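Local coordinates for SusD superfamily protein (Bacteroides fragilis, PDB 3L22) that probably binds glycans at the outer membrane of Bacteroides fragilis and also binds zinc ions, at residues 27-32 and 121-126; 87-92 and 147-152; 350-355 and 379-384. One frame throughout, in Å; residues are numbered along the deposited sequence. Where two conformers were deposited one is given.

Contact 1: 27-32 and 121-126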
loop_
_atom_site.group_PDB
_atom_site.type_symbol
_atom_site.label_atom_id
_atom_site.label_comp_id
_atom_site.label_asym_id
_atom_site.label_seq_id
_atom_site.Cartn_x
_atom_site.Cartn_y
_atom_site.Cartn_z
ATOM N N GLY A 27 -5.682 -12.769 13.904
ATOM C CA GLY A 27 -4.556 -13.447 13.238
ATOM C C GLY A 27 -4.483 -13.136 11.739
ATOM O O GLY A 27 -3.400 -13.173 11.166
ATOM N N LEU A 28 -5.618 -12.840 11.101
ATOM C CA LEU A 28 -5.602 -12.442 9.676
ATOM C C LEU A 28 -4.890 -11.117 9.495
ATOM O O LEU A 28 -4.028 -10.967 8.611
ATOM C CB LEU A 28 -7.035 -12.387 9.090
ATOM C CG LEU A 28 -7.898 -13.652 9.286
ATOM C CD1 LEU A 28 -9.288 -13.500 8.602
ATOM C CD2 LEU A 28 -7.163 -14.898 8.754
ATOM N N TYR A 29 -5.191 -10.170 10.376
ATOM C CA TYR A 29 -4.528 -8.876 10.341
ATOM C C TYR A 29 -3.036 -9.024 10.678
ATOM O O TYR A 29 -2.207 -8.334 10.083
ATOM C CB TYR A 29 -5.187 -7.881 11.316
ATOM C CG TYR A 29 -6.545 -7.426 10.891
ATOM C CD1 TYR A 29 -6.704 -6.511 9.879
ATOM C CD2 TYR A 29 -7.700 -7.947 11.493
ATOM C CE1 TYR A 29 -7.982 -6.102 9.470
ATOM C CE2 TYR A 29 -8.960 -7.539 11.099
ATOM C CZ TYR A 29 -9.095 -6.620 10.075
ATOM O OH TYR A 29 -10.365 -6.205 9.698
ATOM N N ALA A 30 -2.693 -9.924 11.597
ATOM C CA ALA A 30 -1.274 -10.169 11.926
ATOM C C ALA A 30 -0.597 -10.782 10.713
ATOM O O ALA A 30 0.533 -10.418 10.411
ATOM C CB ALA A 30 -1.061 -11.064 13.229
ATOM N N ALA A 31 -1.294 -11.671 10.010
ATOM C CA ALA A 31 -0.673 -12.411 8.901
ATOM C C ALA A 31 -0.272 -11.512 7.742
ATOM O O ALA A 31 0.666 -11.831 7.020
ATOM C CB ALA A 31 -1.587 -13.532 8.408
ATOM N N ILE A 32 -0.979 -10.401 7.524
ATOM C CA ILE A 32 -0.572 -9.487 6.459
ATOM C C ILE A 32 0.494 -8.477 6.899
ATOM O O ILE A 32 1.031 -7.765 6.043
ATOM C CB ILE A 32 -1.714 -8.682 5.785
ATOM C CG1 ILE A 32 -2.510 -7.872 6.771
ATOM C CG2 ILE A 32 -2.542 -9.565 4.886
ATOM C CD1 ILE A 32 -3.327 -6.824 6.073
ATOM N N LYS A 121 -12.653 -10.912 4.176
ATOM C CA LYS A 121 -12.575 -10.663 2.741
ATOM C C LYS A 121 -11.717 -9.445 2.376
ATOM O O LYS A 121 -10.973 -9.473 1.398
ATOM C CB LYS A 121 -13.977 -10.577 2.127
ATOM C CG LYS A 121 -14.692 -11.944 2.056
ATOM C CD LYS A 121 -16.000 -11.795 1.266
ATOM C CE LYS A 121 -16.752 -13.103 1.243
ATOM N NZ LYS A 121 -18.016 -12.956 0.470
ATOM N N PHE A 122 -11.790 -8.390 3.185
ATOM C CA PHE A 122 -10.945 -7.215 3.004
ATOM C C PHE A 122 -9.446 -7.599 3.073
ATOM O O PHE A 122 -8.679 -7.180 2.228
ATOM C CB PHE A 122 -11.249 -6.140 4.045
ATOM C CG PHE A 122 -10.284 -5.012 4.024
ATOM C CD1 PHE A 122 -10.470 -3.942 3.132
ATOM C CD2 PHE A 122 -9.139 -5.030 4.823
ATOM C CE1 PHE A 122 -9.574 -2.904 3.078
ATOM C CE2 PHE A 122 -8.226 -3.990 4.756
ATOM C CZ PHE A 122 -8.458 -2.920 3.856
ATOM N N VAL A 123 -9.060 -8.392 4.075
ATOM C CA VAL A 123 -7.683 -8.844 4.223
ATOM C C VAL A 123 -7.232 -9.661 2.987
ATOM O O VAL A 123 -6.166 -9.398 2.448
ATOM C CB VAL A 123 -7.481 -9.604 5.528
ATOM C CG1 VAL A 123 -6.086 -10.192 5.629
ATOM C CG2 VAL A 123 -7.750 -8.666 6.722
ATOM N N ARG A 124 -8.086 -10.560 2.486
ATOM C CA ARG A 124 -7.751 -11.307 1.266
ATOM C C ARG A 124 -7.626 -10.370 0.071
ATOM O O ARG A 124 -6.690 -10.497 -0.718
ATOM C CB ARG A 124 -8.790 -12.364 0.999
ATOM C CG ARG A 124 -8.494 -13.238 -0.209
ATOM C CD ARG A 124 -9.403 -14.469 -0.188
ATOM N NE ARG A 124 -10.791 -14.124 -0.417
ATOM C CZ ARG A 124 -11.806 -14.988 -0.277
ATOM N NH1 ARG A 124 -11.605 -16.275 0.066
ATOM N NH2 ARG A 124 -13.029 -14.585 -0.567
ATOM N N ALA A 125 -8.519 -9.388 -0.007
ATOM C CA ALA A 125 -8.525 -8.422 -1.095
ATOM C C ALA A 125 -7.231 -7.585 -1.109
ATOM O O ALA A 125 -6.595 -7.394 -2.169
ATOM C CB ALA A 125 -9.787 -7.504 -0.991
ATOM N N LEU A 126 -6.817 -7.143 0.075
ATOM C CA LEU A 126 -5.592 -6.387 0.205
ATOM C C LEU A 126 -4.343 -7.204 -0.205
ATOM O O LEU A 126 -3.412 -6.688 -0.892
ATOM C CB LEU A 126 -5.478 -5.850 1.651
ATOM C CG LEU A 126 -4.471 -4.741 1.909
ATOM C CD1 LEU A 126 -4.675 -3.498 0.979
ATOM C CD2 LEU A 126 -4.448 -4.314 3.399
#

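Contact 2: 87-92 and 147-152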
loop_
_atom_site.group_PDB
_atom_site.type_symbol
_atom_site.label_atom_id
_atom_site.label_comp_id
_atom_site.label_asym_id
_atom_site.label_seq_id
_atom_site.Cartn_x
_atom_site.Cartn_y
_atom_site.Cartn_z
ATOM N N TYR A 87 4.314 -15.311 2.171
ATOM C CA TYR A 87 3.494 -14.780 3.280
ATOM C C TYR A 87 2.159 -14.181 2.837
ATOM O O TYR A 87 1.204 -14.250 3.609
ATOM C CB TYR A 87 4.327 -13.887 4.236
ATOM C CG TYR A 87 5.284 -14.780 4.982
ATOM C CD1 TYR A 87 6.552 -15.056 4.480
ATOM C CD2 TYR A 87 4.886 -15.428 6.137
ATOM C CE1 TYR A 87 7.395 -15.942 5.127
ATOM C CE2 TYR A 87 5.705 -16.324 6.778
ATOM C CZ TYR A 87 6.950 -16.561 6.276
ATOM O OH TYR A 87 7.766 -17.416 6.916
ATOM N N ALA A 88 2.085 -13.624 1.624
ATOM C CA ALA A 88 0.809 -13.224 1.054
ATOM C C ALA A 88 -0.114 -14.440 0.916
ATOM O O ALA A 88 -1.255 -14.364 1.314
ATOM C CB ALA A 88 0.962 -12.494 -0.313
ATOM N N TYR A 89 0.383 -15.535 0.344
ATOM C CA TYR A 89 -0.445 -16.725 0.144
ATOM C C TYR A 89 -0.781 -17.411 1.454
ATOM O O TYR A 89 -1.886 -17.962 1.561
ATOM C CB TYR A 89 0.165 -17.716 -0.909
ATOM C CG TYR A 89 -0.210 -17.298 -2.323
ATOM C CD1 TYR A 89 -1.518 -17.472 -2.796
ATOM C CD2 TYR A 89 0.697 -16.649 -3.147
ATOM C CE1 TYR A 89 -1.892 -17.017 -4.050
ATOM C CE2 TYR A 89 0.346 -16.234 -4.416
ATOM C CZ TYR A 89 -0.948 -16.410 -4.869
ATOM O OH TYR A 89 -1.288 -15.983 -6.134
ATOM N N LEU A 90 0.129 -17.379 2.441
ATOM C CA LEU A 90 -0.221 -17.837 3.777
ATOM C C LEU A 90 -1.378 -17.029 4.359
ATOM O O LEU A 90 -2.330 -17.588 4.895
ATOM C CB LEU A 90 0.942 -17.761 4.768
ATOM C CG LEU A 90 1.911 -18.928 4.797
ATOM C CD1 LEU A 90 3.177 -18.532 5.643
ATOM C CD2 LEU A 90 1.197 -20.243 5.338
ATOM N N ALA A 91 -1.286 -15.716 4.284
ATOM C CA ALA A 91 -2.390 -14.849 4.716
ATOM C C ALA A 91 -3.702 -15.194 3.959
ATOM O O ALA A 91 -4.762 -15.319 4.560
ATOM C CB ALA A 91 -2.009 -13.371 4.514
ATOM N N ILE A 92 -3.610 -15.384 2.636
ATOM C CA ILE A 92 -4.792 -15.713 1.828
ATOM C C ILE A 92 -5.408 -17.024 2.276
ATOM O O ILE A 92 -6.635 -17.110 2.434
ATOM C CB ILE A 92 -4.426 -15.700 0.335
ATOM C CG1 ILE A 92 -4.218 -14.237 -0.118
ATOM C CG2 ILE A 92 -5.478 -16.418 -0.564
ATOM C CD1 ILE A 92 -3.318 -14.071 -1.357
ATOM N N SER A 147 -1.014 -12.604 -14.048
ATOM C CA SER A 147 -0.647 -12.148 -12.727
ATOM C C SER A 147 -0.290 -13.337 -11.852
ATOM O O SER A 147 0.839 -13.811 -11.931
ATOM C CB SER A 147 -1.753 -11.267 -12.150
ATOM O OG SER A 147 -1.446 -10.854 -10.827
ATOM N N VAL A 148 -1.229 -13.837 -11.040
ATOM C CA VAL A 148 -0.910 -14.818 -10.002
ATOM C C VAL A 148 -2.062 -15.842 -9.928
ATOM O O VAL A 148 -3.156 -15.556 -10.394
ATOM C CB VAL A 148 -0.685 -14.139 -8.636
ATOM C CG1 VAL A 148 0.493 -13.101 -8.670
ATOM C CG2 VAL A 148 -1.973 -13.512 -8.082
ATOM N N PRO A 149 -1.820 -17.049 -9.359
ATOM C CA PRO A 149 -2.919 -17.988 -9.100
ATOM C C PRO A 149 -3.943 -17.438 -8.134
ATOM O O PRO A 149 -3.564 -16.897 -7.070
ATOM C CB PRO A 149 -2.218 -19.182 -8.457
ATOM C CG PRO A 149 -0.745 -19.047 -8.911
ATOM C CD PRO A 149 -0.512 -17.611 -8.982
ATOM N N LEU A 150 -5.220 -17.570 -8.504
ATOM C CA LEU A 150 -6.296 -17.054 -7.706
ATOM C C LEU A 150 -6.752 -18.199 -6.785
ATOM O O LEU A 150 -7.658 -18.951 -7.119
ATOM C CB LEU A 150 -7.431 -16.528 -8.602
ATOM C CG LEU A 150 -8.635 -15.861 -7.928
ATOM C CD1 LEU A 150 -8.220 -14.876 -6.814
ATOM C CD2 LEU A 150 -9.474 -15.137 -8.981
ATOM N N ARG A 151 -6.086 -18.334 -5.644
ATOM C CA ARG A 151 -6.383 -19.409 -4.681
ATOM C C ARG A 151 -7.445 -18.934 -3.685
ATOM O O ARG A 151 -7.202 -18.014 -2.901
ATOM C CB ARG A 151 -5.107 -19.822 -3.941
ATOM C CG ARG A 151 -3.940 -20.171 -4.878
ATOM C CD ARG A 151 -2.795 -20.842 -4.172
ATOM N NE ARG A 151 -1.729 -21.233 -5.090
ATOM C CZ ARG A 151 -1.721 -22.325 -5.843
ATOM N NH1 ARG A 151 -2.720 -23.215 -5.811
ATOM N NH2 ARG A 151 -0.670 -22.548 -6.624
ATOM N N LEU A 152 -8.613 -19.572 -3.727
ATOM C CA LEU A 152 -9.750 -19.181 -2.913
ATOM C C LEU A 152 -10.343 -20.296 -2.046
ATOM O O LEU A 152 -11.283 -20.052 -1.320
ATOM C CB LEU A 152 -10.828 -18.546 -3.804
ATOM C CG LEU A 152 -10.420 -17.273 -4.548
ATOM C CD1 LEU A 152 -11.541 -16.871 -5.559
ATOM C CD2 LEU A 152 -10.100 -16.115 -3.591
#

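Contact 3: 350-355 and 379-384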
loop_
_atom_site.group_PDB
_atom_site.type_symbol
_atom_site.label_atom_id
_atom_site.label_comp_id
_atom_site.label_asym_id
_atom_site.label_seq_id
_atom_site.Cartn_x
_atom_site.Cartn_y
_atom_site.Cartn_z
ATOM N N SER A 350 -9.643 22.098 -6.029
ATOM C CA SER A 350 -10.064 22.334 -4.640
ATOM C C SER A 350 -9.559 21.208 -3.724
ATOM O O SER A 350 -9.109 21.472 -2.605
ATOM C CB SER A 350 -11.577 22.531 -4.527
ATOM O OG SER A 350 -12.252 21.293 -4.529
ATOM N N LEU A 351 -9.576 19.967 -4.221
ATOM C CA LEU A 351 -9.060 18.818 -3.473
ATOM C C LEU A 351 -7.535 18.944 -3.249
ATOM O O LEU A 351 -7.058 18.769 -2.116
ATOM C CB LEU A 351 -9.416 17.505 -4.193
ATOM C CG LEU A 351 -10.903 17.116 -4.243
ATOM C CD1 LEU A 351 -11.216 16.026 -5.293
ATOM C CD2 LEU A 351 -11.449 16.718 -2.860
ATOM N N LEU A 352 -6.784 19.255 -4.318
ATOM C CA LEU A 352 -5.323 19.498 -4.230
ATOM C C LEU A 352 -5.028 20.586 -3.207
ATOM O O LEU A 352 -4.155 20.413 -2.351
ATOM C CB LEU A 352 -4.700 19.878 -5.588
ATOM C CG LEU A 352 -3.198 20.181 -5.647
ATOM C CD1 LEU A 352 -2.388 18.993 -5.034
ATOM C CD2 LEU A 352 -2.722 20.495 -7.071
ATOM N N LYS A 353 -5.783 21.681 -3.246
ATOM C CA LYS A 353 -5.537 22.778 -2.322
ATOM C C LYS A 353 -5.723 22.356 -0.855
ATOM O O LYS A 353 -4.962 22.803 0.022
ATOM C CB LYS A 353 -6.392 23.993 -2.662
ATOM C CG LYS A 353 -5.917 24.724 -3.905
ATOM C CD LYS A 353 -6.941 25.689 -4.458
ATOM C CE LYS A 353 -6.957 27.016 -3.687
ATOM N NZ LYS A 353 -7.516 28.189 -4.457
ATOM N N GLN A 354 -6.691 21.493 -0.561
ATOM C CA GLN A 354 -6.853 21.056 0.817
ATOM C C GLN A 354 -5.600 20.393 1.351
ATOM O O GLN A 354 -5.158 20.691 2.465
ATOM C CB GLN A 354 -7.984 20.039 0.999
ATOM C CG GLN A 354 -9.349 20.570 0.883
ATOM C CD GLN A 354 -10.394 19.510 1.220
ATOM O OE1 GLN A 354 -10.410 18.955 2.333
ATOM N NE2 GLN A 354 -11.266 19.227 0.263
ATOM N N VAL A 355 -5.035 19.488 0.563
ATOM C CA VAL A 355 -3.882 18.732 1.032
ATOM C C VAL A 355 -2.642 19.621 1.077
ATOM O O VAL A 355 -1.969 19.662 2.111
ATOM C CB VAL A 355 -3.641 17.475 0.203
ATOM C CG1 VAL A 355 -2.330 16.762 0.637
ATOM C CG2 VAL A 355 -4.879 16.521 0.324
ATOM N N GLU A 379 0.275 16.861 -13.178
ATOM C CA GLU A 379 1.620 16.784 -12.625
ATOM C C GLU A 379 1.688 17.348 -11.204
ATOM O O GLU A 379 2.381 16.799 -10.366
ATOM C CB GLU A 379 2.593 17.516 -13.522
ATOM C CG GLU A 379 4.037 17.432 -13.046
ATOM C CD GLU A 379 5.088 17.661 -14.183
ATOM O OE1 GLU A 379 4.856 17.176 -15.351
ATOM O OE2 GLU A 379 6.118 18.352 -13.874
ATOM N N ALA A 380 0.955 18.428 -10.929
ATOM C CA ALA A 380 0.921 18.969 -9.568
ATOM C C ALA A 380 0.304 17.965 -8.592
ATOM O O ALA A 380 0.733 17.861 -7.453
ATOM C CB ALA A 380 0.139 20.303 -9.520
ATOM N N ILE A 381 -0.707 17.236 -9.039
ATOM C CA ILE A 381 -1.323 16.208 -8.191
ATOM C C ILE A 381 -0.349 15.043 -7.965
ATOM O O ILE A 381 -0.157 14.618 -6.811
ATOM C CB ILE A 381 -2.665 15.698 -8.785
ATOM C CG1 ILE A 381 -3.707 16.837 -8.788
ATOM C CG2 ILE A 381 -3.163 14.435 -7.992
ATOM C CD1 ILE A 381 -4.909 16.631 -9.733
ATOM N N TYR A 382 0.311 14.576 -9.038
ATOM C CA TYR A 382 1.300 13.501 -8.893
ATOM C C TYR A 382 2.445 13.872 -7.946
ATOM O O TYR A 382 2.829 13.067 -7.106
ATOM C CB TYR A 382 1.895 13.077 -10.229
ATOM C CG TYR A 382 0.904 12.645 -11.298
ATOM C CD1 TYR A 382 -0.348 12.144 -10.981
ATOM C CD2 TYR A 382 1.233 12.752 -12.646
ATOM C CE1 TYR A 382 -1.266 11.770 -11.996
ATOM C CE2 TYR A 382 0.318 12.343 -13.679
ATOM C CZ TYR A 382 -0.917 11.879 -13.319
ATOM O OH TYR A 382 -1.814 11.508 -14.285
ATOM N N ASN A 383 2.953 15.109 -8.085
ATOM C CA ASN A 383 4.031 15.583 -7.239
ATOM C C ASN A 383 3.607 15.748 -5.776
ATOM O O ASN A 383 4.353 15.383 -4.891
ATOM C CB ASN A 383 4.599 16.904 -7.755
ATOM C CG ASN A 383 5.490 16.724 -8.965
ATOM O OD1 ASN A 383 6.090 15.664 -9.159
ATOM N ND2 ASN A 383 5.576 17.759 -9.787
ATOM N N GLU A 384 2.415 16.272 -5.539
ATOM C CA GLU A 384 1.907 16.378 -4.172
ATOM C C GLU A 384 1.804 15.007 -3.489
ATOM O O GLU A 384 2.166 14.841 -2.325
ATOM C CB GLU A 384 0.554 17.097 -4.144
ATOM C CG GLU A 384 0.229 17.750 -2.782
ATOM C CD GLU A 384 1.108 18.965 -2.454
ATOM O OE1 GLU A 384 1.502 19.734 -3.375
ATOM O OE2 GLU A 384 1.353 19.181 -1.254
#

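Contact 1: 27-32 and 121-126
Val123 reaches from segment 121-126 into segment 27-32 and is in three of the four residue pairs of this contact, a near-parallel helix pair in the alpha-helical body of the SusD fold. The two axes run 10.0 Å apart at their closest, with 12° between their directions, and the backbones come nearest at Leu28 and Val123. The tight part lies around the two methyls of Val123, which part company at CB. With CG1 anti to the backbone N (chi1 175°), that methyl meets Ile32: Val123 CG1 lies 3.7 Å from Ile32 CG2. It also touches the carbonyl O of Leu28; CB of Leu28 stands a little farther off. Val123 CG2 turns the other way and sits over one face of the Tyr29 ring, a CH-pi contact 4.1 Å from the centroid and 24° off the normal, shifted toward the rim. Tyr29 CB does not aim at the partner helix; the ring end comes nearer and offers its face.

The loose side is that of Ala30, Ala31 and Lys121, all partly exposed and without contact across the pair. Arg124 also faces away from the first helix, but into other packing, where it is buried in a salt bridge with Asp178 and a hydrogen bond with Asn96. Tyr29 OH is hydrogen-bonded to Glu119 and to the backbone N of Ala198, while its ring meets that of His197. Glu119 and His197 both bind a zinc ion, so Tyr29 joins the apolar seam to the second shell of a metal site. Toward the C-terminal end of the seam the side chains of Ile32 and Leu126 cross at about a right angle, Ile32 CD1 lying 3.8 Å from Leu126 CD2.

Contact 2: 87-92 and 147-152
Tyr89 points from its helix at segment 147-152 and ends in a short hydrogen bond, its OH giving its proton to the carbonyl O of Pro149 at 2.6 Å. The acceptor lies in the plane of the ring at its edge, and the hydroxyl approaches in the carbonyl plane, on a lone pair, with a C=O...O angle of 136°. Apolar atoms crowd the same hydroxyl: Val148 CB is 3.2 Å from Tyr89 OH, and CD of the Pro149 ring lies at 3.4 Å from it. Farther back along the ring, the aliphatic part of Arg151 crosses the tyrosine at about a right angle, with Arg151 CG 3.9 Å from Tyr89 CE1. Arg151 is extended from CG to NE, and Pro149 CB lies over one face of its guanidinium, whose plane stands 74° from that of the tyrosine ring. One turn on from Tyr89, Ile92 CG2 sits 3.3 Å from the carbonyl O of Arg151.

The outer shell begins at Arg151, whose NH2 is held by the carbonyl O of Asn161 and a salt bridge to Glu432, and whose own carbonyl O takes hydrogen bonds from Tyr128 OH and Asn96 ND2. Trp85, one turn before Tyr89, meets its ring and also touches Val148 and Pro149. At the start of the segment, Ser147 and Val148 both face Ser166 in a classic beta bulge. Here the irregular link between helices 113-131 and 168-178 packs against helix 79-103 in the helical SusD fold.

Contact 3: 350-355 and 379-384
Leu352 projects from helix 345-359 toward Ala380, Ile381 and Glu384 on helix 374-388, a helix pair in the alpha-helical SusD fold, and supplies most of the surface that segment 350-355 buries here. Its CB points at the partner helix, and CG lies anti to the backbone N (chi1 179°), which sets CG toward helix 374-388. Beyond CG the methyls divide the work. Leu352 CD1 packs on the aliphatic stem of Glu384, 3.6 Å from Glu384 CB and almost as close to its CG. Leu352 CD2 goes to the preceding turn, where it lies 3.8 Å from Ala380 CB. Its approach to Ile381 is looser, with Leu352 CD2 at 4.2 Å from Ile381 CG1. Leu352 therefore spans the second helix from Ala380 to Glu384, its two methyls one turn apart.

Val355, one turn later, adds a lighter touch, its CG1 lying 4.4 Å from Glu384 CG. The chain of Glu384 is bent at chi2 (70°), so that CD turns aside after the methylenes have met the leucine. The buried carboxylate has two partners: OE2 forms a salt bridge with Arg298 and OE1 another with Arg356, just beyond segment 350-355. These positive partners would favour a charged glutamate.

The short axes pass 10.7 Å apart at a crossing angle of 30°, the helices running in broadly the same direction. Helix 327-339 lies against the first of them, with Leu331 touching Val355 and Leu334 touching Leu351, while Leu372 from the loop before helix 374-388 touches Ala380 and Tyr291 touches Glu384.

Overall arrangement
Every touching residue of contacts 1 and 3 is buried, whereas in contact 2 Tyr89 and Arg151 are partly exposed. Contacts 1 and 2 lie on the same side of the chain's centre, their own centres 11 Å apart, and their segments alternate along the sequence; they touch where Ala31 and Ile32 meet Ala91, and where Arg124 meets Leu152. Contact 3 lies on the opposite side, in the C-terminal part of the chain. Contacts 1 and 3 each join two helices through aliphatic and aromatic carbon, in contact 3 partly the methylenes of Glu384, whereas contact 2 ties a helix to a loop by a hydrogen bond. In contact 1, Tyr29 adjoins Glu119 and His197, which share a zinc ion.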